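Local coordinates for protein ciona betagamma-crystallin (Ciona intestinalis, PDB 2BV2) that serves as a calcium-binding betagamma-crystallin, a structural component of the neuroectodermal visual system of a sea squirt, at residues His28-Asn31 with Asp32-Ser35; Tyr57-Pro61 with Gly62-Asn66. All coordinates share one frame; numbering follows the deposited sequence.

Contact 1 of 2, residues His28-Asn31 with Asp32-Ser35; sequences HGFN and DIVS. With CA (calcium ion), chain C; CA (calcium ion), chain D.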
ATOM      1  N   HIS A  28      12.049   0.350   3.664  1.00 13.01           N
ATOM      2  CA  HIS A  28      11.432  -0.342   4.807  1.00 11.37           C
ATOM      3  C   HIS A  28      11.222  -1.843   4.593  1.00 11.95           C
ATOM      4  O   HIS A  28      10.509  -2.477   5.363  1.00 13.20           O
ATOM      5  CB  HIS A  28      10.102   0.332   5.130  1.00 13.24           C
ATOM      6  CG  HIS A  28      10.253   1.748   5.574  1.00 12.10           C
ATOM      7  ND1 HIS A  28       9.679   2.806   4.910  1.00 15.52           N
ATOM      8  CD2 HIS A  28      10.938   2.281   6.613  1.00 13.46           C
ATOM      9  CE1 HIS A  28       9.994   3.932   5.527  1.00 15.00           C
ATOM     10  NE2 HIS A  28      10.763   3.641   6.560  1.00 17.85           N
ATOM     11  N   GLY A  29      11.848  -2.418   3.565  1.00 11.54           N
ATOM     12  CA  GLY A  29      11.755  -3.857   3.310  1.00 12.02           C
ATOM     13  C   GLY A  29      10.369  -4.319   2.892  1.00 11.57           C
ATOM     14  O   GLY A  29      10.000  -5.480   3.124  1.00 15.88           O
ATOM     15  N   PHE A  30       9.610  -3.429   2.258  1.00 11.12           N
ATOM     16  CA  PHE A  30       8.210  -3.685   1.923  1.00 11.68           C
ATOM     17  C   PHE A  30       7.923  -3.577   0.420  1.00 14.29           C
ATOM     18  O   PHE A  30       6.783  -3.416  -0.006  1.00 13.12           O
ATOM     19  CB  PHE A  30       7.294  -2.761   2.735  1.00 12.66           C
ATOM     20  CG  PHE A  30       6.546  -3.473   3.811  1.00 11.22           C
ATOM     21  CD1 PHE A  30       7.183  -3.853   4.976  1.00 13.75           C
ATOM     22  CD2 PHE A  30       5.190  -3.771   3.661  1.00 13.04           C
ATOM     23  CE1 PHE A  30       6.500  -4.522   5.965  1.00 13.15           C
ATOM     24  CE2 PHE A  30       4.513  -4.452   4.644  1.00 14.55           C
ATOM     25  CZ  PHE A  30       5.168  -4.820   5.801  1.00 15.00           C
ATOM     26  N   ASN A  31       8.966  -3.658  -0.381  1.00 10.48           N
ATOM     27  CA  ASN A  31       8.794  -3.666  -1.821  1.00 13.17           C
ATOM     28  C   ASN A  31       8.323  -5.028  -2.291  1.00 10.42           C
ATOM     29  O   ASN A  31       8.901  -6.053  -1.939  1.00 12.74           O
ATOM     30  CB  ASN A  31      10.102  -3.316  -2.546  1.00 14.31           C
ATOM     31  CG  ASN A  31       9.876  -3.004  -4.001  1.00 15.22           C
ATOM     32  OD1 ASN A  31       9.128  -2.079  -4.327  1.00 15.54           O
ATOM     33  ND2 ASN A  31      10.502  -3.774  -4.890  1.00 17.97           N
ATOM     34  N   ASP A  32       7.272  -5.015  -3.099  1.00 12.96           N
ATOM     35  CA  ASP A  32       6.746  -6.194  -3.767  1.00 11.55           C
ATOM     36  C   ASP A  32       6.362  -7.336  -2.828  1.00  9.42           C
ATOM     37  O   ASP A  32       6.570  -8.510  -3.148  1.00 13.71           O
ATOM     38  CB  ASP A  32       7.689  -6.679  -4.866  1.00 11.85           C
ATOM     39  CG  ASP A  32       7.819  -5.687  -6.002  1.00 13.93           C
ATOM     40  OD1 ASP A  32       7.037  -4.723  -6.059  1.00 12.74           O
ATOM     41  OD2 ASP A  32       8.695  -5.876  -6.867  1.00 17.65           O
ATOM     42  N   ILE A  33       5.799  -6.982  -1.672  1.00  9.35           N
ATOM     43  CA  ILE A  33       5.222  -7.985  -0.784  1.00 10.59           C
ATOM     44  C   ILE A  33       3.816  -7.711  -0.309  1.00  7.86           C
ATOM     45  O   ILE A  33       3.237  -8.580   0.315  1.00  8.70           O
ATOM     46  CB  ILE A  33       6.083  -8.215   0.487  1.00 11.15           C
ATOM     47  CG1 ILE A  33       6.116  -6.978   1.381  1.00 10.37           C
ATOM     48  CG2 ILE A  33       7.491  -8.647   0.112  1.00 13.42           C
ATOM     49  CD1 ILE A  33       6.768  -7.267   2.725  1.00 11.03           C
ATOM     50  N   VAL A  34       3.265  -6.524  -0.556  1.00  8.55           N
ATOM     51  CA  VAL A  34       1.985  -6.160   0.048  1.00  9.40           C
ATOM     52  C   VAL A  34       0.811  -6.928  -0.579  1.00 10.66           C
ATOM     53  O   VAL A  34       0.687  -7.025  -1.800  1.00 11.85           O
ATOM     54  CB  VAL A  34       1.729  -4.648  -0.032  1.00  9.66           C
ATOM     55  CG1 VAL A  34       0.255  -4.303   0.323  1.00 12.85           C
ATOM     56  CG2 VAL A  34       2.684  -3.893   0.880  1.00 10.98           C
ATOM     57  N   SER A  35      -0.026  -7.500   0.291  1.00  9.86           N
ATOM     58  CA  SER A  35      -1.168  -8.278  -0.128  1.00  9.07           C
ATOM     59  C   SER A  35      -2.501  -7.825   0.508  1.00  6.71           C
ATOM     60  O   SER A  35      -3.546  -8.267   0.077  1.00  9.12           O
ATOM     61  CB  SER A  35      -0.888  -9.748   0.174  1.00 10.30           C
ATOM     62  OG  SER A  35       0.227 -10.235  -0.560  1.00 11.39           O
TER
HETATM   63 CA    CA C 101       2.430 -10.866   0.093  1.00  9.62          CA
HETATM   64 CA    CA D 102       6.462  -3.069  -7.787  1.00 20.30          CA
HETATM   65  O   HOH W   1       4.764  -4.320  -1.529  1.00 12.69           O
HETATM   66  O   HOH W   2       2.037 -12.676  -1.323  1.00 12.80           O
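Ile33 lays its terminal methyl CD1 over the centre of the Phe30 ring, 3.9 Å from the centroid and only 8° off the ring normal, a CH-pi contact in which the two side chains cross at nearly a right angle. With CG1 held between the backbone N and the carbonyl carbon (chi1 66°), the extended Ile33 chain turns back over the ring. Val34 approaches the same ring differently: its CG2 meets CD2 of Phe30 at the edge, 3.7 Å away.

Polar links follow the turning backbone. One water donates to Phe30 O and accepts from Val34 N at 2.8 Å, bridging the turn where no direct hydrogen bond does so clearly. Asn31 and Asp32 run side by side with their flat ends turned 32° apart; Asn31 OD1 is hydrogen-bonded to Ser78 OG, itself a calcium ligand.

The metal bonds divide between two ions. Asp32 OD1 binds one calcium ion at 2.5 Å, beside Asp48, Glu76 and Ser78. Ile33 O and Ser35 OG, each 2.4 Å from the other calcium ion, share it with Glu7, Asp75 and a water. Asn31-Ser35 make up the first five positions of the N/D-N/D-X-X-S/T-S calcium-binding signature of betagamma-crystallins, whose closing serine comes next.

Contact 2 of 2, residues Tyr57-Pro61 with Gly62-Asn66; sequences YKLTP and GKYPN
Tyr64 reaches back across the turn to Leu59 and Thr60, and its side chain can be followed outward atom by atom. The bond from CA to CB already points toward residues 57-61. CG then lies anti to the carbonyl carbon (chi1 -65°), which carries the ring over Leu59. One face of the ring receives Leu59 CG, 4.0 Å from the centroid and 17° off the normal, displaced toward the rim; CZ of Tyr64 is the ring atom nearest to it, at 3.9 Å. On the ring edge, CE1 of Tyr64 comes within 3.4 Å of Thr60 O, which lies in the ring plane. The phenol oxygen ends beside the Thr60 backbone, with Tyr64 OH 3.0 Å from Thr60 N and equally near Thr60 O. A water gives one hydrogen bond to Tyr64 OH and another to Pro61 O, each 2.9 Å long.

A phenylalanine in its place could keep the face over Leu59 but would probably leave the bridging water without its mate on this side of the turn. Gly62 opens the next strand at backbone angles where a CB would clash with Pro61 O.

The placement of the hydroxyl four residues back is consistent with a tyrosine corner, a feature of Greek key folds. It spans the turn between two sheets: strand 56-59 pairs with strand 44-47 at the edge of one, while strand 62-64 pairs with strand 36-41 at the edge of the other.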
ATOM      1  N   TYR A  57      -3.374   3.299  -7.800  1.00 10.87           N
ATOM      2  CA  TYR A  57      -4.640   2.880  -7.205  1.00  9.81           C
ATOM      3  C   TYR A  57      -4.999   3.838  -6.082  1.00 12.06           C
ATOM      4  O   TYR A  57      -4.166   4.104  -5.203  1.00 13.06           O
ATOM      5  CB  TYR A  57      -4.562   1.455  -6.664  1.00 12.20           C
ATOM      6  CG  TYR A  57      -3.961   0.475  -7.639  1.00 10.04           C
ATOM      7  CD1 TYR A  57      -4.717  -0.084  -8.643  1.00 13.64           C
ATOM      8  CD2 TYR A  57      -2.633   0.093  -7.533  1.00 13.59           C
ATOM      9  CE1 TYR A  57      -4.166  -0.974  -9.528  1.00 15.54           C
ATOM     10  CE2 TYR A  57      -2.087  -0.805  -8.403  1.00 11.68           C
ATOM     11  CZ  TYR A  57      -2.855  -1.327  -9.398  1.00 11.64           C
ATOM     12  OH  TYR A  57      -2.328  -2.216 -10.286  1.00 17.57           O
ATOM     13  N   LYS A  58      -6.233   4.348  -6.116  1.00 15.28           N
ATOM     14  CA  LYS A  58      -6.728   5.275  -5.110  1.00 14.83           C
ATOM     15  C   LYS A  58      -7.467   4.541  -4.001  1.00 11.97           C
ATOM     16  O   LYS A  58      -8.339   3.701  -4.253  1.00 13.90           O
ATOM     17  CB  LYS A  58      -7.679   6.274  -5.759  1.00 16.72           C
ATOM     18  CG  LYS A  58      -8.000   7.482  -4.902  1.00 19.98           C
ATOM     19  CD  LYS A  58      -9.013   8.355  -5.632  1.00 21.78           C
ATOM     20  CE  LYS A  58      -9.423   9.533  -4.809  1.00 25.09           C
ATOM     21  NZ  LYS A  58     -10.579  10.211  -5.441  1.00 27.69           N
ATOM     22  N   LEU A  59      -7.129   4.896  -2.769  1.00 11.88           N
ATOM     23  CA  LEU A  59      -7.614   4.202  -1.585  1.00 15.25           C
ATOM     24  C   LEU A  59      -8.078   5.252  -0.631  1.00 13.76           C
ATOM     25  O   LEU A  59      -7.348   6.217  -0.382  1.00 15.80           O
ATOM     26  CB  LEU A  59      -6.473   3.445  -0.906  1.00 15.15           C
ATOM     27  CG  LEU A  59      -6.127   2.031  -1.330  1.00 21.41           C
ATOM     28  CD1 LEU A  59      -6.151   1.845  -2.807  1.00 22.21           C
ATOM     29  CD2 LEU A  59      -4.768   1.699  -0.728  1.00 20.42           C
ATOM     30  N   THR A  60      -9.303   5.091  -0.138  1.00 16.66           N
ATOM     31  CA  THR A  60      -9.867   5.957   0.896  1.00 15.53           C
ATOM     32  C   THR A  60     -10.022   5.122   2.158  1.00 15.91           C
ATOM     33  O   THR A  60      -9.861   3.889   2.109  1.00 17.21           O
ATOM     34  CB  THR A  60     -11.219   6.529   0.442  1.00 15.08           C
ATOM     35  OG1 THR A  60     -12.121   5.457   0.149  1.00 18.61           O
ATOM     36  CG2 THR A  60     -11.031   7.365  -0.807  1.00 15.38           C
ATOM     37  N   PRO A  61     -10.302   5.776   3.298  1.00 14.67           N
ATOM     38  CA  PRO A  61     -10.408   5.067   4.568  1.00 15.59           C
ATOM     39  C   PRO A  61     -11.270   3.804   4.526  1.00 12.72           C
ATOM     40  O   PRO A  61     -12.375   3.817   4.001  1.00 14.61           O
ATOM     41  CB  PRO A  61     -11.004   6.129   5.503  1.00 16.27           C
ATOM     42  CG  PRO A  61     -10.450   7.407   4.975  1.00 14.02           C
ATOM     43  CD  PRO A  61     -10.522   7.222   3.475  1.00 12.76           C
ATOM     44  N   GLY A  62     -10.742   2.722   5.093  1.00 13.36           N
ATOM     45  CA  GLY A  62     -11.387   1.423   5.026  1.00 14.60           C
ATOM     46  C   GLY A  62     -10.370   0.306   4.914  1.00 12.69           C
ATOM     47  O   GLY A  62      -9.164   0.545   4.878  1.00 12.14           O
ATOM     48  N   LYS A  63     -10.884  -0.918   4.853  1.00 12.19           N
ATOM     49  CA  LYS A  63     -10.077  -2.107   4.779  1.00 12.55           C
ATOM     50  C   LYS A  63     -10.122  -2.730   3.379  1.00 12.96           C
ATOM     51  O   LYS A  63     -11.159  -2.778   2.720  1.00 15.98           O
ATOM     52  CB  LYS A  63     -10.534  -3.116   5.829  1.00 13.49           C
ATOM     53  CG  LYS A  63     -10.436  -2.593   7.255  1.00 14.96           C
ATOM     54  CD  LYS A  63     -10.763  -3.670   8.297  1.00 14.88           C
ATOM     55  CE  LYS A  63     -10.605  -3.138   9.743  1.00 14.66           C
ATOM     56  NZ  LYS A  63     -11.012  -4.107  10.834  1.00 18.79           N
ATOM     57  N   TYR A  64      -8.957  -3.208   2.959  1.00 14.72           N
ATOM     58  CA  TYR A  64      -8.736  -3.781   1.636  1.00 10.41           C
ATOM     59  C   TYR A  64      -8.054  -5.136   1.862  1.00 11.72           C
ATOM     60  O   TYR A  64      -6.815  -5.213   1.959  1.00 14.08           O
ATOM     61  CB  TYR A  64      -7.843  -2.840   0.827  1.00 11.14           C
ATOM     62  CG  TYR A  64      -8.475  -1.498   0.531  1.00 10.85           C
ATOM     63  CD1 TYR A  64      -8.376  -0.447   1.439  1.00  9.24           C
ATOM     64  CD2 TYR A  64      -9.155  -1.281  -0.655  1.00 10.69           C
ATOM     65  CE1 TYR A  64      -8.944   0.791   1.164  1.00 10.64           C
ATOM     66  CE2 TYR A  64      -9.734  -0.068  -0.944  1.00  8.53           C
ATOM     67  CZ  TYR A  64      -9.627   0.974  -0.038  1.00  9.04           C
ATOM     68  OH  TYR A  64     -10.221   2.211  -0.337  1.00 15.23           O
ATOM     69  N   PRO A  65      -8.860  -6.208   1.997  1.00 11.12           N
ATOM     70  CA  PRO A  65      -8.326  -7.501   2.430  1.00 10.40           C
ATOM     71  C   PRO A  65      -7.494  -8.285   1.411  1.00 11.98           C
ATOM     72  O   PRO A  65      -6.851  -9.266   1.786  1.00 12.46           O
ATOM     73  CB  PRO A  65      -9.590  -8.289   2.805  1.00 14.70           C
ATOM     74  CG  PRO A  65     -10.665  -7.711   1.979  1.00 14.44           C
ATOM     75  CD  PRO A  65     -10.329  -6.250   1.811  1.00 13.28           C
ATOM     76  N   ASN A  66      -7.532  -7.883   0.145  1.00 12.73           N
ATOM     77  CA  ASN A  66      -6.691  -8.493  -0.894  1.00 10.85           C
ATOM     78  C   ASN A  66      -6.456  -7.486  -2.020  1.00  9.64           C
ATOM     79  O   ASN A  66      -7.134  -6.456  -2.072  1.00 13.17           O
ATOM     80  CB  ASN A  66      -7.326  -9.775  -1.400  1.00 11.57           C
ATOM     81  CG  ASN A  66      -8.755  -9.578  -1.790  1.00 12.79           C
ATOM     82  OD1 ASN A  66      -9.072  -8.633  -2.476  1.00 14.68           O
ATOM     83  ND2 ASN A  66      -9.638 -10.467  -1.332  1.00 20.62           N
TER
HETATM   84  O   HOH W   3     -12.434   2.192   1.589  1.00 22.78           O

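How the contacts relate
Contacts 1 and 2 illustrate how one betagamma-crystallin domain shapes its connections: both turns pack an aliphatic group on an aromatic face, and only contact 1 adds direct calcium ligands. Residues 28-35 belong to the first Greek key motif and 57-66 to the second, with centres about 16 Å apart on opposite sides of the chain's centre, though nearest atoms come to about 3 Å. Strand 36-41 follows directly from contact 1 and pairs with strand 62-64 of contact 2. The Tyr64 packing lies away from the ions, its side chain about 13 Å from a calcium ion, but Tyr57, also in contact 2, hydrogen-bonds the Asp48 carboxylate, whose backbone O holds the calcium shared with Asp32.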